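Local atomic coordinates of protein ten1 (Schizosaccharomyces pombe, PDB entry 3KF6), a protein that is required for telomere maintenance, binds single-stranded telomeric DNA and pairs with Stn1 in a complex resembling Rpa2-Rpa3. Residues Ser45-Asp57 with Lys72-Arg84. Sequence-based numbering, arbitrary orientation.
Sequences SSVTCDVTVVLPD and KRQDGIVDVLLIR
A parallel strand pair, 45-50 beside 77-80, joins Thr48, Cys49 and Asp50 to Ile77, Val78 and Asp79; in an OB fold this pairing of the third and fifth barrel strands closes the barrel. The axes of these short segments run 29° apart. Backbone hydrogen bonds link Thr48 N to Gly76 O, Val78 N to Thr48 O, Asp50 N to Val78 O and Val80 N to Asp50 O. On the face carrying Thr48 and Ile77, Arg73 holds Asp79 side-on: NE points to OD2, and NH2 reaches OD1 at 2.9 Å. Asp50 OD2 meets the same Arg73 NH2 at 2.8 Å, at the guanidinium edge, but the bond is weak, bent to 130° at the hydrogen. Ile77 CD1 sits 3.1 Å above the Arg73 guanidinium plane, offset toward its rim. The other carboxylate oxygen, Asp50 OD1, accepts from Thr52 N (2.9 Å) in an Asx turn and also from Thr52 OG1. Replacing Asp50 by alanine is likely to leave both Thr52 donors without this acceptor and Arg73 with only the Asp79 carboxylate of the two. On the reverse face, Cys49 CB packs 3.6 Å from Val80 CG2. Where strand 45-50 gives way to loop, Ile83 CD1 touches Val51 CG1 at 3.7 Å and Val54 CG1 at 3.8 Å; chi1 of -52° sets Ile83 CG1 anti to the carbonyl carbon, reaching toward that loop. Strand 45-50 also pairs antiparallel with strand 37-42, while strand 65-74 flanks 77-85 and contributes Ile68 against Val80 and Ile83.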
ATOM      1  N   SER B  45     -19.362  12.039   8.614  1.00 31.63           N
ATOM      2  CA  SER B  45     -19.343  10.581   8.708  1.00 29.71           C
ATOM      3  C   SER B  45     -18.530  10.094   9.893  1.00 28.11           C
ATOM      4  O   SER B  45     -17.659  10.798  10.396  1.00 28.98           O
ATOM      5  CB  SER B  45     -18.760   9.964   7.438  1.00 31.16           C
ATOM      6  OG  SER B  45     -17.427  10.400   7.223  1.00 36.89           O
ATOM      7  N   SER B  46     -18.817   8.877  10.330  1.00 26.10           N
ATOM      8  CA  SER B  46     -18.104   8.293  11.452  1.00 25.72           C
ATOM      9  C   SER B  46     -18.090   6.777  11.367  1.00 23.98           C
ATOM     10  O   SER B  46     -18.859   6.166  10.620  1.00 24.95           O
ATOM     11  CB  SER B  46     -18.747   8.728  12.771  1.00 27.37           C
ATOM     12  OG  SER B  46     -20.079   8.265  12.858  1.00 32.19           O
ATOM     13  N   VAL B  47     -17.193   6.173  12.133  1.00 21.36           N
ATOM     14  CA  VAL B  47     -17.080   4.726  12.168  1.00 21.96           C
ATOM     15  C   VAL B  47     -16.523   4.304  13.515  1.00 23.11           C
ATOM     16  O   VAL B  47     -15.694   5.002  14.106  1.00 22.34           O
ATOM     17  CB  VAL B  47     -16.151   4.193  11.040  1.00 21.49           C
ATOM     18  CG1 VAL B  47     -14.762   4.764  11.193  1.00 20.93           C
ATOM     19  CG2 VAL B  47     -16.101   2.672  11.075  1.00 21.98           C
ATOM     20  N   THR B  48     -17.002   3.170  14.006  1.00 23.28           N
ATOM     21  CA  THR B  48     -16.545   2.630  15.273  1.00 24.96           C
ATOM     22  C   THR B  48     -15.463   1.601  14.968  1.00 25.11           C
ATOM     23  O   THR B  48     -15.692   0.642  14.230  1.00 25.21           O
ATOM     24  CB  THR B  48     -17.708   1.968  16.035  1.00 27.09           C
ATOM     25  OG1 THR B  48     -18.599   2.984  16.506  1.00 30.03           O
ATOM     26  CG2 THR B  48     -17.188   1.154  17.212  1.00 30.69           C
ATOM     27  N   CYS B  49     -14.282   1.816  15.533  1.00 24.03           N
ATOM     28  CA  CYS B  49     -13.153   0.925  15.309  1.00 25.08           C
ATOM     29  C   CYS B  49     -12.760   0.168  16.569  1.00 26.88           C
ATOM     30  O   CYS B  49     -12.493   0.770  17.607  1.00 27.58           O
ATOM     31  CB  CYS B  49     -11.952   1.724  14.802  1.00 23.81           C
ATOM     32  SG  CYS B  49     -12.252   2.597  13.237  1.00 23.97           S
ATOM     33  N   ASP B  50     -12.725  -1.155  16.462  1.00 27.93           N
ATOM     34  CA  ASP B  50     -12.353  -2.012  17.581  1.00 28.24           C
ATOM     35  C   ASP B  50     -10.837  -2.162  17.582  1.00 28.91           C
ATOM     36  O   ASP B  50     -10.269  -2.775  16.682  1.00 26.55           O
ATOM     37  CB  ASP B  50     -13.004  -3.386  17.427  1.00 29.41           C
ATOM     38  CG  ASP B  50     -12.700  -4.315  18.593  1.00 30.46           C
ATOM     39  OD1 ASP B  50     -11.553  -4.305  19.090  1.00 33.07           O
ATOM     40  OD2 ASP B  50     -13.609  -5.069  19.000  1.00 32.61           O
ATOM     41  N   VAL B  51     -10.182  -1.605  18.596  1.00 30.17           N
ATOM     42  CA  VAL B  51      -8.727  -1.674  18.688  1.00 34.19           C
ATOM     43  C   VAL B  51      -8.272  -2.480  19.896  1.00 37.53           C
ATOM     44  O   VAL B  51      -7.116  -2.387  20.311  1.00 38.70           O
ATOM     45  CB  VAL B  51      -8.108  -0.261  18.782  1.00 34.93           C
ATOM     46  CG1 VAL B  51      -8.350   0.501  17.486  1.00 33.76           C
ATOM     47  CG2 VAL B  51      -8.715   0.494  19.964  1.00 34.86           C
ATOM     48  N   THR B  52      -9.183  -3.277  20.445  1.00 40.19           N
ATOM     49  CA  THR B  52      -8.895  -4.103  21.611  1.00 43.56           C
ATOM     50  C   THR B  52      -7.644  -4.972  21.466  1.00 45.11           C
ATOM     51  O   THR B  52      -6.873  -5.109  22.413  1.00 46.39           O
ATOM     52  CB  THR B  52     -10.090  -5.020  21.943  1.00 43.33           C
ATOM     53  OG1 THR B  52     -11.258  -4.223  22.165  1.00 43.19           O
ATOM     54  CG2 THR B  52      -9.803  -5.839  23.195  1.00 44.70           C
ATOM     55  N   VAL B  53      -7.439  -5.556  20.290  1.00 46.99           N
ATOM     56  CA  VAL B  53      -6.280  -6.416  20.075  1.00 48.77           C
ATOM     57  C   VAL B  53      -5.032  -5.651  19.642  1.00 49.14           C
ATOM     58  O   VAL B  53      -3.923  -6.180  19.690  1.00 49.32           O
ATOM     59  CB  VAL B  53      -6.557  -7.497  19.005  1.00 49.10           C
ATOM     60  CG1 VAL B  53      -7.739  -8.365  19.425  1.00 49.67           C
ATOM     61  CG2 VAL B  53      -6.810  -6.854  17.647  1.00 49.78           C
ATOM     62  N   VAL B  54      -5.207  -4.402  19.222  1.00 50.04           N
ATOM     63  CA  VAL B  54      -4.075  -3.600  18.769  1.00 50.15           C
ATOM     64  C   VAL B  54      -3.942  -2.288  19.545  1.00 49.98           C
ATOM     65  O   VAL B  54      -3.893  -1.204  18.963  1.00 49.75           O
ATOM     66  CB  VAL B  54      -4.191  -3.316  17.247  1.00 50.54           C
ATOM     67  CG1 VAL B  54      -5.446  -2.506  16.962  1.00 51.53           C
ATOM     68  CG2 VAL B  54      -2.943  -2.599  16.747  1.00 50.91           C
ATOM     69  N   LEU B  55      -3.873  -2.395  20.868  1.00 49.47           N
ATOM     70  CA  LEU B  55      -3.737  -1.217  21.719  1.00 49.06           C
ATOM     71  C   LEU B  55      -2.400  -0.512  21.513  1.00 48.21           C
ATOM     72  O   LEU B  55      -1.340  -1.095  21.728  1.00 47.95           O
ATOM     73  CB  LEU B  55      -3.887  -1.604  23.194  1.00 50.02           C
ATOM     74  CG  LEU B  55      -5.285  -1.509  23.814  1.00 50.81           C
ATOM     75  CD1 LEU B  55      -6.283  -2.296  22.994  1.00 50.76           C
ATOM     76  CD2 LEU B  55      -5.238  -2.033  25.241  1.00 50.99           C
ATOM     77  N   PRO B  56      -2.439   0.760  21.083  1.00 47.62           N
ATOM     78  CA  PRO B  56      -1.221   1.541  20.852  1.00 47.04           C
ATOM     79  C   PRO B  56      -0.407   1.692  22.132  1.00 46.26           C
ATOM     80  O   PRO B  56      -0.967   1.780  23.225  1.00 46.60           O
ATOM     81  CB  PRO B  56      -1.763   2.879  20.352  1.00 47.42           C
ATOM     82  CG  PRO B  56      -3.028   2.485  19.655  1.00 47.62           C
ATOM     83  CD  PRO B  56      -3.628   1.498  20.624  1.00 47.47           C
ATOM     84  N   ASP B  57       0.913   1.727  21.992  1.00 45.06           N
ATOM     85  CA  ASP B  57       1.793   1.865  23.144  1.00 44.09           C
ATOM     86  C   ASP B  57       2.077   3.336  23.453  1.00 42.56           C
ATOM     87  O   ASP B  57       2.992   3.664  24.212  1.00 41.80           O
ATOM     88  CB  ASP B  57       3.100   1.104  22.897  1.00 44.78           C
ATOM     89  CG  ASP B  57       3.847   1.603  21.684  1.00 46.29           C
ATOM     90  OD1 ASP B  57       4.956   1.087  21.425  1.00 47.17           O
ATOM     91  OD2 ASP B  57       3.330   2.504  20.990  1.00 47.37           O
ATOM     92  N   LYS B  72     -14.093  -4.849   7.788  1.00 24.00           N
ATOM     93  CA  LYS B  72     -15.444  -4.443   8.143  1.00 26.67           C
ATOM     94  C   LYS B  72     -16.145  -5.607   8.837  1.00 28.73           C
ATOM     95  O   LYS B  72     -16.200  -6.713   8.296  1.00 30.02           O
ATOM     96  CB  LYS B  72     -16.217  -4.035   6.884  1.00 27.46           C
ATOM     97  CG  LYS B  72     -17.654  -3.594   7.130  1.00 29.19           C
ATOM     98  CD  LYS B  72     -18.222  -2.925   5.883  1.00 30.15           C
ATOM     99  CE  LYS B  72     -19.634  -2.399   6.097  1.00 31.99           C
ATOM    100  NZ  LYS B  72     -20.640  -3.491   6.105  1.00 35.77           N
ATOM    101  N   ARG B  73     -16.666  -5.353  10.034  1.00 28.97           N
ATOM    102  CA  ARG B  73     -17.374  -6.373  10.810  1.00 31.48           C
ATOM    103  C   ARG B  73     -18.843  -6.372  10.395  1.00 32.13           C
ATOM    104  O   ARG B  73     -19.443  -7.422  10.161  1.00 34.54           O
ATOM    105  CB  ARG B  73     -17.253  -6.070  12.306  1.00 30.48           C
ATOM    106  CG  ARG B  73     -18.016  -7.031  13.200  1.00 32.74           C
ATOM    107  CD  ARG B  73     -18.115  -6.506  14.626  1.00 33.09           C
ATOM    108  NE  ARG B  73     -16.815  -6.381  15.277  1.00 32.83           N
ATOM    109  CZ  ARG B  73     -16.648  -5.963  16.529  1.00 33.59           C
ATOM    110  NH1 ARG B  73     -17.703  -5.629  17.263  1.00 32.61           N
ATOM    111  NH2 ARG B  73     -15.431  -5.883  17.050  1.00 32.79           N
ATOM    112  N   GLN B  74     -19.405  -5.173  10.317  1.00 33.04           N
ATOM    113  CA  GLN B  74     -20.785  -4.941   9.909  1.00 34.69           C
ATOM    114  C   GLN B  74     -20.881  -3.432   9.706  1.00 34.56           C
ATOM    115  O   GLN B  74     -19.915  -2.714   9.970  1.00 33.95           O
ATOM    116  CB  GLN B  74     -21.771  -5.415  10.988  1.00 36.27           C
ATOM    117  CG  GLN B  74     -21.567  -4.789  12.351  1.00 37.83           C
ATOM    118  CD  GLN B  74     -22.585  -5.253  13.372  1.00 40.37           C
ATOM    119  OE1 GLN B  74     -23.767  -4.922  13.281  1.00 42.50           O
ATOM    120  NE2 GLN B  74     -22.130  -6.027  14.352  1.00 41.03           N
ATOM    121  N   ASP B  75     -22.020  -2.938   9.235  1.00 34.93           N
ATOM    122  CA  ASP B  75     -22.141  -1.504   9.013  1.00 35.66           C
ATOM    123  C   ASP B  75     -21.713  -0.700  10.237  1.00 35.21           C
ATOM    124  O   ASP B  75     -22.103  -1.004  11.365  1.00 36.03           O
ATOM    125  CB  ASP B  75     -23.574  -1.126   8.628  1.00 38.14           C
ATOM    126  CG  ASP B  75     -23.970  -1.655   7.263  1.00 41.43           C
ATOM    127  OD1 ASP B  75     -23.150  -1.560   6.323  1.00 41.92           O
ATOM    128  OD2 ASP B  75     -25.105  -2.154   7.124  1.00 43.40           O
ATOM    129  N   GLY B  76     -20.884   0.313   9.999  1.00 33.70           N
ATOM    130  CA  GLY B  76     -20.414   1.180  11.067  1.00 31.69           C
ATOM    131  C   GLY B  76     -19.364   0.644  12.026  1.00 30.08           C
ATOM    132  O   GLY B  76     -18.981   1.347  12.961  1.00 29.75           O
ATOM    133  N   ILE B  77     -18.885  -0.578  11.811  1.00 26.91           N
ATOM    134  CA  ILE B  77     -17.884  -1.145  12.711  1.00 27.08           C
ATOM    135  C   ILE B  77     -16.743  -1.823  11.958  1.00 25.77           C
ATOM    136  O   ILE B  77     -16.962  -2.644  11.067  1.00 26.70           O
ATOM    137  CB  ILE B  77     -18.536  -2.156  13.688  1.00 28.64           C
ATOM    138  CG1 ILE B  77     -17.573  -2.503  14.830  1.00 28.54           C
ATOM    139  CG2 ILE B  77     -18.943  -3.398  12.943  1.00 32.57           C
ATOM    140  CD1 ILE B  77     -16.435  -3.416  14.453  1.00 32.59           C
ATOM    141  N   VAL B  78     -15.519  -1.470  12.335  1.00 23.27           N
ATOM    142  CA  VAL B  78     -14.323  -2.013  11.708  1.00 21.36           C
ATOM    143  C   VAL B  78     -13.371  -2.623  12.733  1.00 22.31           C
ATOM    144  O   VAL B  78     -13.073  -2.006  13.758  1.00 22.19           O
ATOM    145  CB  VAL B  78     -13.548  -0.909  10.943  1.00 20.80           C
ATOM    146  CG1 VAL B  78     -12.196  -1.443  10.491  1.00 20.18           C
ATOM    147  CG2 VAL B  78     -14.361  -0.419   9.747  1.00 20.36           C
ATOM    148  N   ASP B  79     -12.905  -3.835  12.456  1.00 22.44           N
ATOM    149  CA  ASP B  79     -11.946  -4.507  13.327  1.00 22.87           C
ATOM    150  C   ASP B  79     -10.562  -4.081  12.845  1.00 22.04           C
ATOM    151  O   ASP B  79     -10.137  -4.448  11.749  1.00 22.64           O
ATOM    152  CB  ASP B  79     -12.092  -6.029  13.224  1.00 26.10           C
ATOM    153  CG  ASP B  79     -13.222  -6.565  14.079  1.00 30.26           C
ATOM    154  OD1 ASP B  79     -13.185  -6.350  15.310  1.00 34.05           O
ATOM    155  OD2 ASP B  79     -14.143  -7.202  13.526  1.00 34.16           O
ATOM    156  N   VAL B  80      -9.860  -3.307  13.665  1.00 22.12           N
ATOM    157  CA  VAL B  80      -8.543  -2.801  13.290  1.00 21.56           C
ATOM    158  C   VAL B  80      -7.406  -3.812  13.287  1.00 22.53           C
ATOM    159  O   VAL B  80      -7.268  -4.621  14.208  1.00 23.41           O
ATOM    160  CB  VAL B  80      -8.133  -1.618  14.195  1.00 19.56           C
ATOM    161  CG1 VAL B  80      -6.777  -1.081  13.765  1.00 19.83           C
ATOM    162  CG2 VAL B  80      -9.189  -0.522  14.119  1.00 19.89           C
ATOM    163  N   LEU B  81      -6.582  -3.742  12.242  1.00 21.20           N
ATOM    164  CA  LEU B  81      -5.428  -4.621  12.083  1.00 21.30           C
ATOM    165  C   LEU B  81      -4.131  -3.819  12.184  1.00 21.81           C
ATOM    166  O   LEU B  81      -3.128  -4.298  12.714  1.00 22.16           O
ATOM    167  CB  LEU B  81      -5.480  -5.324  10.719  1.00 22.63           C
ATOM    168  CG  LEU B  81      -6.706  -6.199  10.447  1.00 25.12           C
ATOM    169  CD1 LEU B  81      -6.665  -6.703   9.015  1.00 26.56           C
ATOM    170  CD2 LEU B  81      -6.742  -7.354  11.425  1.00 27.07           C
ATOM    171  N   LEU B  82      -4.153  -2.597  11.661  1.00 20.44           N
ATOM    172  CA  LEU B  82      -2.983  -1.727  11.700  1.00 19.89           C
ATOM    173  C   LEU B  82      -3.383  -0.281  11.950  1.00 20.51           C
ATOM    174  O   LEU B  82      -4.389   0.190  11.425  1.00 19.98           O
ATOM    175  CB  LEU B  82      -2.219  -1.784  10.376  1.00 19.19           C
ATOM    176  CG  LEU B  82      -1.578  -3.098   9.926  1.00 19.64           C
ATOM    177  CD1 LEU B  82      -1.057  -2.930   8.509  1.00 19.79           C
ATOM    178  CD2 LEU B  82      -0.451  -3.480  10.872  1.00 20.63           C
ATOM    179  N   ILE B  83      -2.581   0.422  12.750  1.00 21.12           N
ATOM    180  CA  ILE B  83      -2.834   1.825  13.049  1.00 23.05           C
ATOM    181  C   ILE B  83      -1.527   2.604  12.920  1.00 22.58           C
ATOM    182  O   ILE B  83      -0.477   2.151  13.379  1.00 23.25           O
ATOM    183  CB  ILE B  83      -3.339   2.036  14.496  1.00 25.65           C
ATOM    184  CG1 ILE B  83      -4.528   1.131  14.790  1.00 27.45           C
ATOM    185  CG2 ILE B  83      -3.735   3.497  14.698  1.00 25.91           C
ATOM    186  CD1 ILE B  83      -4.973   1.196  16.244  1.00 29.63           C
ATOM    187  N   ARG B  84      -1.591   3.771  12.295  1.00 20.56           N
ATOM    188  CA  ARG B  84      -0.412   4.620  12.143  1.00 21.00           C
ATOM    189  C   ARG B  84      -0.860   6.071  12.188  1.00 20.73           C
ATOM    190  O   ARG B  84      -1.922   6.412  11.682  1.00 18.27           O
ATOM    191  CB  ARG B  84       0.295   4.360  10.809  1.00 22.37           C
ATOM    192  CG  ARG B  84       1.199   3.130  10.769  1.00 24.39           C
ATOM    193  CD  ARG B  84       2.457   3.323  11.623  1.00 26.55           C
ATOM    194  NE  ARG B  84       3.430   2.250  11.427  1.00 27.31           N
ATOM    195  CZ  ARG B  84       3.225   0.981  11.761  1.00 27.78           C
ATOM    196  NH1 ARG B  84       2.077   0.612  12.313  1.00 27.55           N
ATOM    197  NH2 ARG B  84       4.172   0.077  11.544  1.00 27.89           N
TER